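Local structure of putative hydrogenase (Pyrococcus furiosus, 3LYU) at residues B[18-32]-B[102-116]. The protein probably transfers electrons as an iron-sulfur flavoprotein oxidoreductase, of which this chain is the domain described as C-terminal. Residues are numbered along the deposited sequence; the frame is centred on the assembly and turned at random.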
ATOM      1  N   PHE B  18     -10.777  17.697 -10.085  1.00 49.63           N
ATOM      2  CA  PHE B  18      -9.549  17.720 -10.869  1.00 50.22           C
ATOM      3  C   PHE B  18      -9.807  18.585 -12.096  1.00 50.79           C
ATOM      4  O   PHE B  18      -8.875  19.059 -12.750  1.00 50.97           O
ATOM      5  CB  PHE B  18      -9.145  16.303 -11.297  1.00 48.88           C
ATOM      6  CG  PHE B  18      -8.914  15.356 -10.145  1.00 47.71           C
ATOM      7  CD1 PHE B  18      -9.988  14.721  -9.523  1.00 47.57           C
ATOM      8  CD2 PHE B  18      -7.623  15.092  -9.686  1.00 45.98           C
ATOM      9  CE1 PHE B  18      -9.785  13.834  -8.460  1.00 47.36           C
ATOM     10  CE2 PHE B  18      -7.407  14.209  -8.623  1.00 47.52           C
ATOM     11  CZ  PHE B  18      -8.494  13.575  -8.007  1.00 44.64           C
ATOM     12  N   GLY B  19     -11.086  18.795 -12.386  1.00 48.24           N
ATOM     13  CA  GLY B  19     -11.464  19.596 -13.522  1.00 48.43           C
ATOM     14  C   GLY B  19     -12.099  18.731 -14.578  1.00 47.39           C
ATOM     15  O   GLY B  19     -13.173  18.187 -14.353  1.00 41.41           O
ATOM     16  N   LYS B  20     -11.432  18.605 -15.724  1.00 48.26           N
ATOM     17  CA  LYS B  20     -11.938  17.806 -16.831  1.00 47.06           C
ATOM     18  C   LYS B  20     -11.289  16.432 -16.788  1.00 42.24           C
ATOM     19  O   LYS B  20     -10.074  16.309 -16.908  1.00 42.51           O
ATOM     20  CB  LYS B  20     -11.644  18.496 -18.159  1.00 49.46           C
ATOM     21  CG  LYS B  20     -12.370  17.860 -19.331  1.00 50.75           C
ATOM     22  CD  LYS B  20     -12.231  18.681 -20.595  1.00 52.20           C
ATOM     23  CE  LYS B  20     -13.020  18.070 -21.737  1.00 58.92           C
ATOM     24  NZ  LYS B  20     -12.900  18.889 -22.975  1.00 60.25           N
ATOM     25  N   ILE B  21     -12.115  15.401 -16.623  1.00 40.79           N
ATOM     26  CA  ILE B  21     -11.619  14.036 -16.505  1.00 39.35           C
ATOM     27  C   ILE B  21     -12.036  13.101 -17.640  1.00 40.98           C
ATOM     28  O   ILE B  21     -13.177  13.104 -18.086  1.00 41.87           O
ATOM     29  CB  ILE B  21     -12.077  13.393 -15.150  1.00 40.97           C
ATOM     30  CG1 ILE B  21     -11.695  14.306 -13.976  1.00 40.48           C
ATOM     31  CG2 ILE B  21     -11.434  12.006 -14.982  1.00 36.76           C
ATOM     32  CD1 ILE B  21     -12.300  13.906 -12.653  1.00 46.00           C
ATOM     33  N   LEU B  22     -11.086  12.301 -18.101  1.00 42.23           N
ATOM     34  CA  LEU B  22     -11.351  11.336 -19.140  1.00 36.89           C
ATOM     35  C   LEU B  22     -11.328   9.981 -18.443  1.00 35.27           C
ATOM     36  O   LEU B  22     -10.255   9.444 -18.140  1.00 29.71           O
ATOM     37  CB  LEU B  22     -10.264  11.389 -20.218  1.00 39.46           C
ATOM     38  CG  LEU B  22     -10.358  10.239 -21.226  1.00 36.22           C
ATOM     39  CD1 LEU B  22     -11.754  10.205 -21.853  1.00 38.87           C
ATOM     40  CD2 LEU B  22      -9.307  10.394 -22.288  1.00 38.35           C
ATOM     41  N   ALA B  23     -12.507   9.443 -18.161  1.00 36.91           N
ATOM     42  CA  ALA B  23     -12.606   8.149 -17.507  1.00 37.84           C
ATOM     43  C   ALA B  23     -12.796   7.071 -18.584  1.00 31.74           C
ATOM     44  O   ALA B  23     -13.814   7.045 -19.269  1.00 30.71           O
ATOM     45  CB  ALA B  23     -13.770   8.156 -16.533  1.00 38.25           C
ATOM     46  N   ILE B  24     -11.801   6.193 -18.723  1.00 30.25           N
ATOM     47  CA  ILE B  24     -11.817   5.122 -19.721  1.00 32.31           C
ATOM     48  C   ILE B  24     -12.126   3.732 -19.151  1.00 35.40           C
ATOM     49  O   ILE B  24     -11.652   3.364 -18.073  1.00 32.97           O
ATOM     50  CB  ILE B  24     -10.468   5.046 -20.442  1.00 35.08           C
ATOM     51  CG1 ILE B  24     -10.107   6.417 -20.988  1.00 31.78           C
ATOM     52  CG2 ILE B  24     -10.538   4.053 -21.573  1.00 33.57           C
ATOM     53  CD1 ILE B  24      -8.741   6.474 -21.566  1.00 46.00           C
ATOM     54  N   GLY B  25     -12.924   2.967 -19.884  1.00 33.72           N
ATOM     55  CA  GLY B  25     -13.270   1.630 -19.449  1.00 34.42           C
ATOM     56  C   GLY B  25     -13.174   0.704 -20.633  1.00 34.60           C
ATOM     57  O   GLY B  25     -13.909   0.858 -21.599  1.00 32.91           O
ATOM     58  N   ALA B  26     -12.251  -0.248 -20.577  1.00 33.66           N
ATOM     59  CA  ALA B  26     -12.088  -1.199 -21.667  1.00 36.18           C
ATOM     60  C   ALA B  26     -12.865  -2.476 -21.363  1.00 35.59           C
ATOM     61  O   ALA B  26     -12.839  -2.984 -20.244  1.00 30.90           O
ATOM     62  CB  ALA B  26     -10.621  -1.512 -21.866  1.00 28.81           C
ATOM     63  N   TYR B  27     -13.561  -2.992 -22.365  1.00 36.15           N
ATOM     64  CA  TYR B  27     -14.340  -4.211 -22.199  1.00 40.57           C
ATOM     65  C   TYR B  27     -15.307  -4.046 -21.023  1.00 39.66           C
ATOM     66  O   TYR B  27     -15.995  -3.036 -20.939  1.00 40.26           O
ATOM     67  CB  TYR B  27     -13.407  -5.428 -21.985  1.00 41.87           C
ATOM     68  CG  TYR B  27     -12.399  -5.681 -23.106  1.00 38.07           C
ATOM     69  CD1 TYR B  27     -11.063  -5.299 -22.975  1.00 41.35           C
ATOM     70  CD2 TYR B  27     -12.793  -6.283 -24.307  1.00 41.71           C
ATOM     71  CE1 TYR B  27     -10.147  -5.503 -24.010  1.00 40.47           C
ATOM     72  CE2 TYR B  27     -11.882  -6.492 -25.350  1.00 42.55           C
ATOM     73  CZ  TYR B  27     -10.562  -6.100 -25.197  1.00 44.85           C
ATOM     74  OH  TYR B  27      -9.660  -6.299 -26.229  1.00 43.39           O
ATOM     75  N   THR B  28     -15.354  -5.019 -20.115  1.00 40.73           N
ATOM     76  CA  THR B  28     -16.265  -4.940 -18.973  1.00 36.85           C
ATOM     77  C   THR B  28     -15.748  -3.978 -17.912  1.00 35.60           C
ATOM     78  O   THR B  28     -16.405  -3.741 -16.892  1.00 30.97           O
ATOM     79  CB  THR B  28     -16.498  -6.331 -18.311  1.00 33.04           C
ATOM     80  OG1 THR B  28     -15.310  -6.747 -17.625  1.00 41.07           O
ATOM     81  CG2 THR B  28     -16.848  -7.369 -19.362  1.00 34.39           C
ATOM     82  N   GLY B  29     -14.569  -3.419 -18.162  1.00 36.10           N
ATOM     83  CA  GLY B  29     -13.992  -2.488 -17.217  1.00 30.26           C
ATOM     84  C   GLY B  29     -14.899  -1.291 -17.015  1.00 32.24           C
ATOM     85  O   GLY B  29     -14.794  -0.611 -15.996  1.00 33.61           O
ATOM     86  N   ILE B  30     -15.802  -1.041 -17.968  1.00 30.31           N
ATOM     87  CA  ILE B  30     -16.722   0.100 -17.888  1.00 33.97           C
ATOM     88  C   ILE B  30     -17.727  -0.014 -16.733  1.00 32.36           C
ATOM     89  O   ILE B  30     -18.211   0.988 -16.213  1.00 34.70           O
ATOM     90  CB  ILE B  30     -17.499   0.301 -19.225  1.00 30.75           C
ATOM     91  CG1 ILE B  30     -18.080   1.719 -19.307  1.00 34.60           C
ATOM     92  CG2 ILE B  30     -18.622  -0.713 -19.338  1.00 37.88           C
ATOM     93  CD1 ILE B  30     -17.035   2.795 -19.369  1.00 46.00           C
ATOM     94  N   VAL B  31     -18.032  -1.235 -16.328  1.00 37.09           N
ATOM     95  CA  VAL B  31     -18.960  -1.448 -15.228  1.00 35.91           C
ATOM     96  C   VAL B  31     -18.436  -0.788 -13.953  1.00 34.90           C
ATOM     97  O   VAL B  31     -19.189  -0.170 -13.191  1.00 37.69           O
ATOM     98  CB  VAL B  31     -19.141  -2.948 -14.963  1.00 38.54           C
ATOM     99  CG1 VAL B  31     -20.176  -3.169 -13.854  1.00 39.82           C
ATOM    100  CG2 VAL B  31     -19.549  -3.643 -16.252  1.00 39.64           C
ATOM    101  N   GLU B  32     -17.133  -0.924 -13.735  1.00 33.44           N
ATOM    102  CA  GLU B  32     -16.484  -0.370 -12.559  1.00 36.91           C
ATOM    103  C   GLU B  32     -16.263   1.142 -12.634  1.00 36.71           C
ATOM    104  O   GLU B  32     -16.427   1.846 -11.641  1.00 37.34           O
ATOM    105  CB  GLU B  32     -15.158  -1.101 -12.326  1.00 34.58           C
ATOM    106  CG  GLU B  32     -14.470  -0.761 -11.025  1.00 40.02           C
ATOM    107  CD  GLU B  32     -13.325  -1.694 -10.716  1.00 35.29           C
ATOM    108  OE1 GLU B  32     -12.618  -1.459  -9.703  1.00 35.16           O
ATOM    109  OE2 GLU B  32     -13.135  -2.666 -11.485  1.00 39.20           O
ATOM    110  N   LEU B 102      -8.315  12.424 -28.610  1.00 51.17           N
ATOM    111  CA  LEU B 102      -8.970  13.246 -27.605  1.00 50.04           C
ATOM    112  C   LEU B 102      -8.009  14.135 -26.834  1.00 49.93           C
ATOM    113  O   LEU B 102      -8.410  15.150 -26.279  1.00 47.54           O
ATOM    114  CB  LEU B 102      -9.724  12.364 -26.620  1.00 50.26           C
ATOM    115  CG  LEU B 102     -11.050  11.769 -27.084  1.00 45.58           C
ATOM    116  CD1 LEU B 102     -11.509  10.753 -26.049  1.00 49.22           C
ATOM    117  CD2 LEU B 102     -12.086  12.873 -27.263  1.00 47.92           C
ATOM    118  N   LEU B 103      -6.745  13.738 -26.783  1.00 53.17           N
ATOM    119  CA  LEU B 103      -5.737  14.516 -26.081  1.00 55.95           C
ATOM    120  C   LEU B 103      -5.129  15.537 -27.027  1.00 60.46           C
ATOM    121  O   LEU B 103      -4.717  16.622 -26.609  1.00 61.17           O
ATOM    122  CB  LEU B 103      -4.638  13.598 -25.542  1.00 51.56           C
ATOM    123  CG  LEU B 103      -4.894  12.914 -24.200  1.00 52.65           C
ATOM    124  CD1 LEU B 103      -6.269  12.282 -24.190  1.00 48.48           C
ATOM    125  CD2 LEU B 103      -3.810  11.881 -23.960  1.00 50.41           C
ATOM    126  N   GLU B 104      -5.074  15.172 -28.306  1.00 64.75           N
ATOM    127  CA  GLU B 104      -4.529  16.039 -29.346  1.00 67.09           C
ATOM    128  C   GLU B 104      -5.604  17.058 -29.692  1.00 68.95           C
ATOM    129  O   GLU B 104      -5.320  18.115 -30.256  1.00 70.51           O
ATOM    130  CB  GLU B 104      -4.157  15.216 -30.582  1.00 69.13           C
ATOM    131  CG  GLU B 104      -3.037  15.813 -31.417  1.00 73.26           C
ATOM    132  CD  GLU B 104      -2.459  14.814 -32.415  1.00 74.91           C
ATOM    133  OE1 GLU B 104      -2.035  13.715 -31.994  1.00 75.28           O
ATOM    134  OE2 GLU B 104      -2.423  15.130 -33.624  1.00 74.88           O
ATOM    135  N   SER B 105      -6.843  16.716 -29.346  1.00 68.68           N
ATOM    136  CA  SER B 105      -7.979  17.596 -29.568  1.00 67.42           C
ATOM    137  C   SER B 105      -8.057  18.516 -28.346  1.00 68.36           C
ATOM    138  O   SER B 105      -7.242  19.425 -28.191  1.00 71.33           O
ATOM    139  CB  SER B 105      -9.275  16.783 -29.714  1.00 67.31           C
ATOM    140  OG  SER B 105     -10.389  17.622 -29.971  1.00 67.94           O
ATOM    141  N   GLU B 106      -9.021  18.261 -27.470  1.00 67.95           N
ATOM    142  CA  GLU B 106      -9.201  19.062 -26.262  1.00 67.74           C
ATOM    143  C   GLU B 106      -8.106  18.833 -25.211  1.00 67.50           C
ATOM    144  O   GLU B 106      -7.198  18.018 -25.407  1.00 67.23           O
ATOM    145  CB  GLU B 106     -10.578  18.763 -25.675  1.00 68.92           C
ATOM    146  CG  GLU B 106     -10.953  17.293 -25.782  1.00 66.62           C
ATOM    147  CD  GLU B 106     -12.419  17.081 -26.113  1.00 68.08           C
ATOM    148  OE1 GLU B 106     -13.279  17.478 -25.299  1.00 71.71           O
ATOM    149  OE2 GLU B 106     -12.711  16.520 -27.188  1.00 64.88           O
ATOM    150  N   ASP B 107      -8.189  19.570 -24.104  1.00 66.34           N
ATOM    151  CA  ASP B 107      -7.209  19.444 -23.028  1.00 66.92           C
ATOM    152  C   ASP B 107      -7.865  18.850 -21.797  1.00 64.45           C
ATOM    153  O   ASP B 107      -9.015  19.151 -21.487  1.00 63.58           O
ATOM    154  CB  ASP B 107      -6.599  20.804 -22.699  1.00 70.27           C
ATOM    155  CG  ASP B 107      -5.947  21.443 -23.900  1.00 73.10           C
ATOM    156  OD1 ASP B 107      -5.075  20.794 -24.514  1.00 67.74           O
ATOM    157  OD2 ASP B 107      -6.307  22.590 -24.236  1.00 73.81           O
ATOM    158  N   TRP B 108      -7.124  18.003 -21.091  1.00 60.88           N
ATOM    159  CA  TRP B 108      -7.656  17.338 -19.915  1.00 57.31           C
ATOM    160  C   TRP B 108      -6.811  17.584 -18.687  1.00 54.61           C
ATOM    161  O   TRP B 108      -5.630  17.906 -18.788  1.00 56.58           O
ATOM    162  CB  TRP B 108      -7.746  15.832 -20.175  1.00 55.05           C
ATOM    163  CG  TRP B 108      -8.453  15.507 -21.445  1.00 54.28           C
ATOM    164  CD1 TRP B 108      -7.958  15.612 -22.714  1.00 52.82           C
ATOM    165  CD2 TRP B 108      -9.815  15.108 -21.579  1.00 51.58           C
ATOM    166  NE1 TRP B 108      -8.931  15.307 -23.629  1.00 47.23           N
ATOM    167  CE2 TRP B 108     -10.083  14.997 -22.959  1.00 50.51           C
ATOM    168  CE3 TRP B 108     -10.842  14.835 -20.661  1.00 48.95           C
ATOM    169  CZ2 TRP B 108     -11.333  14.628 -23.448  1.00 48.34           C
ATOM    170  CZ3 TRP B 108     -12.086  14.468 -21.147  1.00 48.48           C
ATOM    171  CH2 TRP B 108     -12.321  14.369 -22.532  1.00 47.42           C
ATOM    172  N   ASP B 109      -7.431  17.416 -17.524  1.00 52.50           N
ATOM    173  CA  ASP B 109      -6.752  17.604 -16.252  1.00 50.97           C
ATOM    174  C   ASP B 109      -6.325  16.264 -15.674  1.00 49.20           C
ATOM    175  O   ASP B 109      -5.356  16.184 -14.921  1.00 50.47           O
ATOM    176  CB  ASP B 109      -7.680  18.315 -15.270  1.00 50.78           C
ATOM    177  CG  ASP B 109      -7.914  19.763 -15.643  1.00 53.63           C
ATOM    178  OD1 ASP B 109      -6.955  20.566 -15.546  1.00 54.91           O
ATOM    179  OD2 ASP B 109      -9.052  20.097 -16.042  1.00 49.35           O
ATOM    180  N   LEU B 110      -7.050  15.212 -16.037  1.00 49.22           N
ATOM    181  CA  LEU B 110      -6.743  13.881 -15.543  1.00 46.30           C
ATOM    182  C   LEU B 110      -7.304  12.781 -16.435  1.00 44.87           C
ATOM    183  O   LEU B 110      -8.295  12.972 -17.140  1.00 43.82           O
ATOM    184  CB  LEU B 110      -7.306  13.697 -14.126  1.00 46.39           C
ATOM    185  CG  LEU B 110      -7.261  12.257 -13.592  1.00 47.26           C
ATOM    186  CD1 LEU B 110      -5.827  11.874 -13.273  1.00 46.36           C
ATOM    187  CD2 LEU B 110      -8.125  12.122 -12.363  1.00 46.82           C
ATOM    188  N   VAL B 111      -6.643  11.630 -16.405  1.00 40.34           N
ATOM    189  CA  VAL B 111      -7.097  10.467 -17.146  1.00 44.19           C
ATOM    190  C   VAL B 111      -7.075   9.284 -16.182  1.00 42.71           C
ATOM    191  O   VAL B 111      -6.114   9.086 -15.442  1.00 38.59           O
ATOM    192  CB  VAL B 111      -6.212  10.164 -18.382  1.00 42.87           C
ATOM    193  CG1 VAL B 111      -4.771  10.043 -17.974  1.00 47.78           C
ATOM    194  CG2 VAL B 111      -6.680   8.880 -19.058  1.00 44.74           C
ATOM    195  N   PHE B 112      -8.168   8.532 -16.166  1.00 43.80           N
ATOM    196  CA  PHE B 112      -8.287   7.369 -15.308  1.00 41.10           C
ATOM    197  C   PHE B 112      -8.784   6.208 -16.142  1.00 42.57           C
ATOM    198  O   PHE B 112      -9.710   6.354 -16.926  1.00 45.76           O
ATOM    199  CB  PHE B 112      -9.251   7.660 -14.167  1.00 41.57           C
ATOM    200  CG  PHE B 112      -9.716   6.434 -13.435  1.00 40.93           C
ATOM    201  CD1 PHE B 112     -10.980   5.893 -13.687  1.00 36.02           C
ATOM    202  CD2 PHE B 112      -8.913   5.836 -12.468  1.00 40.00           C
ATOM    203  CE1 PHE B 112     -11.441   4.782 -12.984  1.00 37.53           C
ATOM    204  CE2 PHE B 112      -9.364   4.719 -11.755  1.00 39.58           C
ATOM    205  CZ  PHE B 112     -10.630   4.196 -12.014  1.00 39.62           C
HETATM  206  N   MSE B 113      -8.162   5.050 -15.980  1.00 43.92           N
HETATM  207  CA  MSE B 113      -8.572   3.900 -16.748  1.00 42.48           C
HETATM  208  C   MSE B 113      -8.621   2.587 -15.990  1.00 39.96           C
HETATM  209  O   MSE B 113      -7.854   2.346 -15.053  1.00 36.32           O
HETATM  210  CB  MSE B 113      -7.657   3.713 -17.946  1.00 45.81           C
HETATM  211  CG  MSE B 113      -8.192   2.667 -18.880  1.00 45.68           C
HETATM  212 SE   MSE B 113      -6.960   2.097 -20.189  1.00 55.09          SE
HETATM  213  CE  MSE B 113      -7.360   0.210 -20.194  1.00 47.99           C
ATOM    214  N   VAL B 114      -9.538   1.736 -16.429  1.00 40.45           N
ATOM    215  CA  VAL B 114      -9.704   0.402 -15.877  1.00 32.63           C
ATOM    216  C   VAL B 114      -9.919  -0.576 -17.049  1.00 27.75           C
ATOM    217  O   VAL B 114     -10.861  -0.454 -17.813  1.00 30.40           O
ATOM    218  CB  VAL B 114     -10.887   0.351 -14.848  1.00 40.29           C
ATOM    219  CG1 VAL B 114     -12.055   1.166 -15.355  1.00 37.84           C
ATOM    220  CG2 VAL B 114     -11.318  -1.094 -14.598  1.00 36.17           C
ATOM    221  N   GLY B 115      -9.000  -1.519 -17.195  1.00 26.46           N
ATOM    222  CA  GLY B 115      -9.081  -2.510 -18.250  1.00 24.63           C
ATOM    223  C   GLY B 115      -7.855  -3.405 -18.173  1.00 26.90           C
ATOM    224  O   GLY B 115      -7.055  -3.255 -17.245  1.00 30.17           O
ATOM    225  N   PRO B 116      -7.664  -4.348 -19.116  1.00 29.94           N
ATOM    226  CA  PRO B 116      -6.475  -5.205 -19.031  1.00 33.05           C
ATOM    227  C   PRO B 116      -5.208  -4.383 -18.904  1.00 36.46           C
ATOM    228  O   PRO B 116      -5.119  -3.274 -19.447  1.00 33.63           O
ATOM    229  CB  PRO B 116      -6.530  -6.041 -20.318  1.00 33.60           C
ATOM    230  CG  PRO B 116      -7.476  -5.291 -21.218  1.00 34.73           C
ATOM    231  CD  PRO B 116      -8.498  -4.710 -20.273  1.00 30.29           C
TER
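Strands 20-26 and 110-114 run parallel, the axes of the two segments 15° apart and 4.7 Å at closest approach, and a ladder of backbone bonds joins them from Leu22 N to Leu110 O through to Ala26 N to Val114 O. Just ahead of strand 110-114, Asp109 turns a carboxylate oxygen back on strand 20-26: OD2 takes the N-H of Lys20 at 2.8 Å on its anti lone pair, while Asp109 N bonds to Lys20 O. Lys20 and Leu22 clasp the Trp108 indole from opposite faces. Lys20 CG lies 3.6 Å from Trp108 CE3, and the chain, extended beyond CG, carries CE over one face and NZ into a cation-pi contact. From over the six-membered ring, Lys20 NZ forms a salt bridge with the anti lone pair of Glu106 OE1, which also pairs with Arg70. Leu22 CB covers the other face, 3.5 Å from Trp108 CE3. Trp108 NE1 bonds to Leu102 O at 2.7 Å, fixing the indole against the end of helix 84-104. Further along, branched Ile24 presses CB on selenomethionine Met113 CG at 3.6 Å, on the side packed by Leu95 and Val99 of helix 84-104, whereas Ala23, Phe112 and Val114 face helix 29-42. Gly29 closes the type II' turn from Ala26; a side chain there would strike Val114 O. This is a Rossmann-like alpha/beta/alpha sandwich, as in the nucleotide-binding domain of ferredoxin reductases, consistent with the family assignment.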